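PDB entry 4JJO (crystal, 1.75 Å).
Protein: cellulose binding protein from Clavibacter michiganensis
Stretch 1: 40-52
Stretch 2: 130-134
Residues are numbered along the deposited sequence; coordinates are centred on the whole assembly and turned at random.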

ATOM      1  N   PRO A  40      13.497   2.939   6.672  1.00 17.81           N
ATOM      2  CA  PRO A  40      12.953   4.201   7.190  1.00 17.27           C
ATOM      3  C   PRO A  40      11.812   4.760   6.337  1.00 16.02           C
ATOM      4  O   PRO A  40      10.859   5.324   6.870  1.00 16.01           O
ATOM      5  CB  PRO A  40      14.160   5.147   7.153  1.00 18.43           C
ATOM      6  CG  PRO A  40      15.345   4.254   7.193  1.00 18.89           C
ATOM      7  CD  PRO A  40      14.946   3.031   6.422  1.00 18.28           C
ATOM      8  N   GLU A  41      11.916   4.605   5.023  1.00 15.45           N
ATOM      9  CA  GLU A  41      10.882   5.090   4.117  1.00 16.02           C
ATOM     10  C   GLU A  41       9.678   4.151   4.095  1.00 16.21           C
ATOM     11  O   GLU A  41       8.554   4.583   3.839  1.00 17.79           O
ATOM     12  CB  GLU A  41      11.453   5.274   2.708  1.00 17.05           C
ATOM     13  CG  GLU A  41      12.503   6.376   2.619  1.00 18.27           C
ATOM     14  CD  GLU A  41      13.132   6.488   1.246  1.00 18.78           C
ATOM     15  OE1 GLU A  41      12.607   7.257   0.414  1.00 20.27           O
ATOM     16  OE2 GLU A  41      14.159   5.821   1.003  1.00 17.85           O
ATOM     17  N   TYR A  42       9.922   2.871   4.364  1.00 14.75           N
ATOM     18  CA  TYR A  42       8.859   1.880   4.485  1.00 15.28           C
ATOM     19  C   TYR A  42       7.983   2.224   5.684  1.00 15.56           C
ATOM     20  O   TYR A  42       6.763   2.046   5.654  1.00 15.36           O
ATOM     21  CB  TYR A  42       9.470   0.487   4.651  1.00 15.00           C
ATOM     22  CG  TYR A  42       8.474  -0.653   4.628  1.00 15.62           C
ATOM     23  CD1 TYR A  42       7.773  -0.964   3.475  1.00 15.95           C
ATOM     24  CD2 TYR A  42       8.253  -1.432   5.756  1.00 16.58           C
ATOM     25  CE1 TYR A  42       6.875  -2.011   3.447  1.00 16.65           C
ATOM     26  CE2 TYR A  42       7.358  -2.478   5.734  1.00 17.53           C
ATOM     27  CZ  TYR A  42       6.667  -2.761   4.580  1.00 17.40           C
ATOM     28  OH  TYR A  42       5.773  -3.806   4.550  1.00 18.12           O
ATOM     29  N   SER A  43       8.625   2.707   6.742  1.00 16.16           N
ATOM     30  CA  SER A  43       7.920   3.297   7.874  1.00 17.81           C
ATOM     31  C   SER A  43       6.901   2.344   8.495  1.00 17.98           C
ATOM     32  O   SER A  43       5.750   2.714   8.726  1.00 18.34           O
ATOM     33  CB  SER A  43       7.223   4.579   7.422  1.00 20.09           C
ATOM     34  OG  SER A  43       6.785   5.351   8.528  1.00 22.83           O
ATOM     35  N   GLY A  44       7.332   1.119   8.772  1.00 17.97           N
ATOM     36  CA  GLY A  44       6.471   0.136   9.407  1.00 18.17           C
ATOM     37  C   GLY A  44       5.253  -0.179   8.562  1.00 17.27           C
ATOM     38  O   GLY A  44       4.176  -0.455   9.096  1.00 17.84           O
ATOM     39  N   ALA A  45       5.436  -0.128   7.244  1.00 15.77           N
ATOM     40  CA  ALA A  45       4.394  -0.445   6.269  1.00 15.90           C
ATOM     41  C   ALA A  45       3.433   0.720   6.020  1.00 15.38           C
ATOM     42  O   ALA A  45       2.483   0.589   5.248  1.00 15.72           O
ATOM     43  CB  ALA A  45       3.626  -1.693   6.685  1.00 16.19           C
ATOM     44  N   ALA A  46       3.677   1.861   6.655  1.00 15.36           N
ATOM     45  CA  ALA A  46       2.814   3.025   6.455  1.00 15.64           C
ATOM     46  C   ALA A  46       2.928   3.565   5.027  1.00 15.38           C
ATOM     47  O   ALA A  46       2.026   4.237   4.532  1.00 15.53           O
ATOM     48  CB  ALA A  46       3.147   4.109   7.465  1.00 15.64           C
ATOM     49  N   ALA A  47       4.040   3.263   4.367  1.00 14.56           N
ATOM     50  CA  ALA A  47       4.248   3.700   2.990  1.00 14.71           C
ATOM     51  C   ALA A  47       3.528   2.794   1.992  1.00 14.33           C
ATOM     52  O   ALA A  47       3.376   3.148   0.825  1.00 14.53           O
ATOM     53  CB  ALA A  47       5.732   3.749   2.673  1.00 14.08           C
ATOM     54  N   CYS A  48       3.089   1.627   2.447  1.00 14.77           N
ATOM     55  CA  CYS A  48       2.425   0.679   1.559  1.00 15.16           C
ATOM     56  C   CYS A  48       1.234   1.319   0.860  1.00 16.11           C
ATOM     57  O   CYS A  48       0.440   2.025   1.483  1.00 16.36           O
ATOM     58  CB  CYS A  48       1.975  -0.555   2.333  1.00 16.54           C
ATOM     59  SG  CYS A  48       3.347  -1.558   2.907  1.00 22.16           S
ATOM     60  N   GLY A  49       1.130   1.079  -0.443  1.00 17.39           N
ATOM     61  CA  GLY A  49       0.008   1.557  -1.230  1.00 19.00           C
ATOM     62  C   GLY A  49       0.216   2.939  -1.819  1.00 19.53           C
ATOM     63  O   GLY A  49      -0.527   3.350  -2.712  1.00 21.79           O
ATOM     64  N   THR A  50       1.213   3.665  -1.323  1.00 17.15           N
ATOM     65  CA  THR A  50       1.506   4.990  -1.853  1.00 16.85           C
ATOM     66  C   THR A  50       2.285   4.871  -3.156  1.00 16.30           C
ATOM     67  O   THR A  50       2.757   3.794  -3.517  1.00 15.99           O
ATOM     68  CB  THR A  50       2.308   5.862  -0.861  1.00 17.29           C
ATOM     69  OG1 THR A  50       3.628   5.327  -0.692  1.00 17.02           O
ATOM     70  CG2 THR A  50       1.600   5.945   0.483  1.00 18.24           C
ATOM     71  N   PHE A  51       2.415   5.989  -3.857  1.00 15.69           N
ATOM     72  CA  PHE A  51       3.063   5.995  -5.159  1.00 17.11           C
ATOM     73  C   PHE A  51       4.197   7.003  -5.201  1.00 16.33           C
ATOM     74  O   PHE A  51       4.108   8.082  -4.615  1.00 17.13           O
ATOM     75  CB  PHE A  51       2.040   6.316  -6.250  1.00 19.05           C
ATOM     76  CG  PHE A  51       1.057   5.208  -6.502  1.00 20.08           C
ATOM     77  CD1 PHE A  51       1.199   4.373  -7.596  1.00 21.32           C
ATOM     78  CD2 PHE A  51      -0.003   4.995  -5.641  1.00 21.65           C
ATOM     79  CE1 PHE A  51       0.299   3.350  -7.829  1.00 22.64           C
ATOM     80  CE2 PHE A  51      -0.908   3.974  -5.867  1.00 23.16           C
ATOM     81  CZ  PHE A  51      -0.755   3.150  -6.964  1.00 23.51           C
ATOM     82  N   LEU A  52       5.271   6.632  -5.892  1.00 15.44           N
ATOM     83  CA  LEU A  52       6.391   7.529  -6.126  1.00 14.40           C
ATOM     84  C   LEU A  52       6.456   7.879  -7.602  1.00 15.00           C
ATOM     85  O   LEU A  52       6.297   7.004  -8.453  1.00 14.35           O
ATOM     86  CB  LEU A  52       7.713   6.861  -5.737  1.00 14.63           C
ATOM     87  CG  LEU A  52       7.828   6.230  -4.351  1.00 14.98           C
ATOM     88  CD1 LEU A  52       9.199   5.577  -4.193  1.00 14.56           C
ATOM     89  CD2 LEU A  52       7.596   7.261  -3.270  1.00 15.37           C
ATOM     90  N   ALA A 130      -6.201   3.691  -0.953  1.00 15.37           N
ATOM     91  CA  ALA A 130      -6.330   4.939  -0.208  1.00 16.76           C
ATOM     92  C   ALA A 130      -5.541   6.045  -0.910  1.00 17.97           C
ATOM     93  O   ALA A 130      -5.890   7.221  -0.820  1.00 19.77           O
ATOM     94  CB  ALA A 130      -5.844   4.763   1.219  1.00 16.97           C
ATOM     95  N   GLY A 131      -4.472   5.658  -1.600  1.00 17.24           N
ATOM     96  CA  GLY A 131      -3.674   6.588  -2.381  1.00 18.68           C
ATOM     97  C   GLY A 131      -2.548   7.224  -1.584  1.00 20.92           C
ATOM     98  O   GLY A 131      -1.421   7.342  -2.068  1.00 23.44           O
ATOM     99  N   ASN A 132      -2.854   7.641  -0.359  1.00 14.96           N
ATOM    100  CA  ASN A 132      -1.861   8.233   0.524  1.00 14.04           C
ATOM    101  C   ASN A 132      -1.662   7.344   1.749  1.00 14.46           C
ATOM    102  O   ASN A 132      -2.216   6.243   1.817  1.00 15.64           O
ATOM    103  CB  ASN A 132      -2.301   9.634   0.956  1.00 15.44           C
ATOM    104  CG  ASN A 132      -2.670  10.519  -0.220  1.00 16.22           C
ATOM    105  OD1 ASN A 132      -1.804  11.038  -0.922  1.00 15.37           O
ATOM    106  ND2 ASN A 132      -3.969  10.700  -0.435  1.00 17.19           N
ATOM    107  N   ARG A 133      -0.873   7.809   2.712  1.00 15.68           N
ATOM    108  CA  ARG A 133      -0.684   7.058   3.948  1.00 16.28           C
ATOM    109  C   ARG A 133      -1.966   7.058   4.770  1.00 15.41           C
ATOM    110  O   ARG A 133      -2.700   8.046   4.804  1.00 15.35           O
ATOM    111  CB  ARG A 133       0.463   7.629   4.785  1.00 20.27           C
ATOM    112  CG  ARG A 133       1.833   7.504   4.141  1.00 23.54           C
ATOM    113  CD  ARG A 133       2.949   7.632   5.172  1.00 28.10           C
ATOM    114  NE  ARG A 133       4.269   7.459   4.570  1.00 30.71           N
ATOM    115  CZ  ARG A 133       5.393   7.282   5.256  1.00 34.44           C
ATOM    116  NH1 ARG A 133       5.377   7.244   6.583  1.00 35.86           N
ATOM    117  NH2 ARG A 133       6.544   7.135   4.612  1.00 37.32           N
ATOM    118  N   ILE A 134      -2.223   5.935   5.428  1.00 15.50           N
ATOM    119  CA  ILE A 134      -3.377   5.790   6.300  1.00 17.11           C
ATOM    120  C   ILE A 134      -2.927   6.009   7.738  1.00 18.20           C
ATOM    121  O   ILE A 134      -1.945   5.416   8.182  1.00 20.52           O
ATOM    122  CB  ILE A 134      -4.006   4.391   6.150  1.00 17.03           C
ATOM    123  CG1 ILE A 134      -4.656   4.257   4.772  1.00 16.66           C
ATOM    124  CG2 ILE A 134      -5.027   4.134   7.245  1.00 17.94           C
ATOM    125  CD1 ILE A 134      -5.109   2.852   4.438  1.00 16.93           C
TER
HETATM  126  O   HOH W   1      -0.529   3.654   5.268  1.00 14.83           O
HETATM  127  O   HOH W   2      -2.364   3.681   1.233  1.00 23.26           O
HETATM  128  O   HOH W   3      -3.300   3.231  -2.586  1.00 22.47           O
HETATM  129  O   HOH W   4       0.945   8.299  -2.905  1.00 15.14           O

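Arg-133 dominates this contact. Its CA-to-CB bond points sideways to the first stretch, but the end of the chain comes nearer. Chi1 is m, and chi2 and chi3 are both t, so the chain is nearly extended. This carries the guanidinium along the loop around Ala-46 and Ala-47. On the way, Arg-133 CG packs 3.3 Å from Ala-46 O. The guanidinium then lies with one face over Ala-47 CA and Ala-46 C. Ala-46 CB points toward the second stretch and lies 3.9 Å from Arg-133 NH1. Ala-47 CB is 4.0 Å from Arg-133 NH2, although its CA-to-CB bond points away overall.

Two oxygens lie near the tip. Ser-43, with chi1 t, places OG 3.1 Å from Arg-133 NH1. Glu-41 O is 3.3 Å from Arg-133 NH2, but the angle is too poor for a hydrogen bond. The end of the Glu-41 side chain leads away.

Thr-50 has chi1 p. This rotamer lets Thr-50 OG1 donate to Ala-47 O at 2.7 Å, within its own stretch. Thr-50 N donates to Ala-47 O at 3.1 Å, closing the type II turn. Thr-50 CG2 is left to pack against the other stretch, 3.8 Å from Arg-133 N and 4.0 Å from Arg-133 CG.

The CA-to-CB bond of Asn-132 points away; chi1 is m, and its amide is satisfied elsewhere in the structure. Gly-49 and Gly-131 both have positive phi, at angles where a CB would jam against the preceding carbonyl oxygen.

No clear direct hydrogen bond joins the stretches, but four waters bridge their backbones. Water 1 links Ala-46 O to Ile-134 N. Water 2 donates to both Cys-48 O and Asn-132 O. Water 3 joins Gly-49 O to Gly-131 N. Water 4 accepts from Phe-51 N and donates to Gly-131 O.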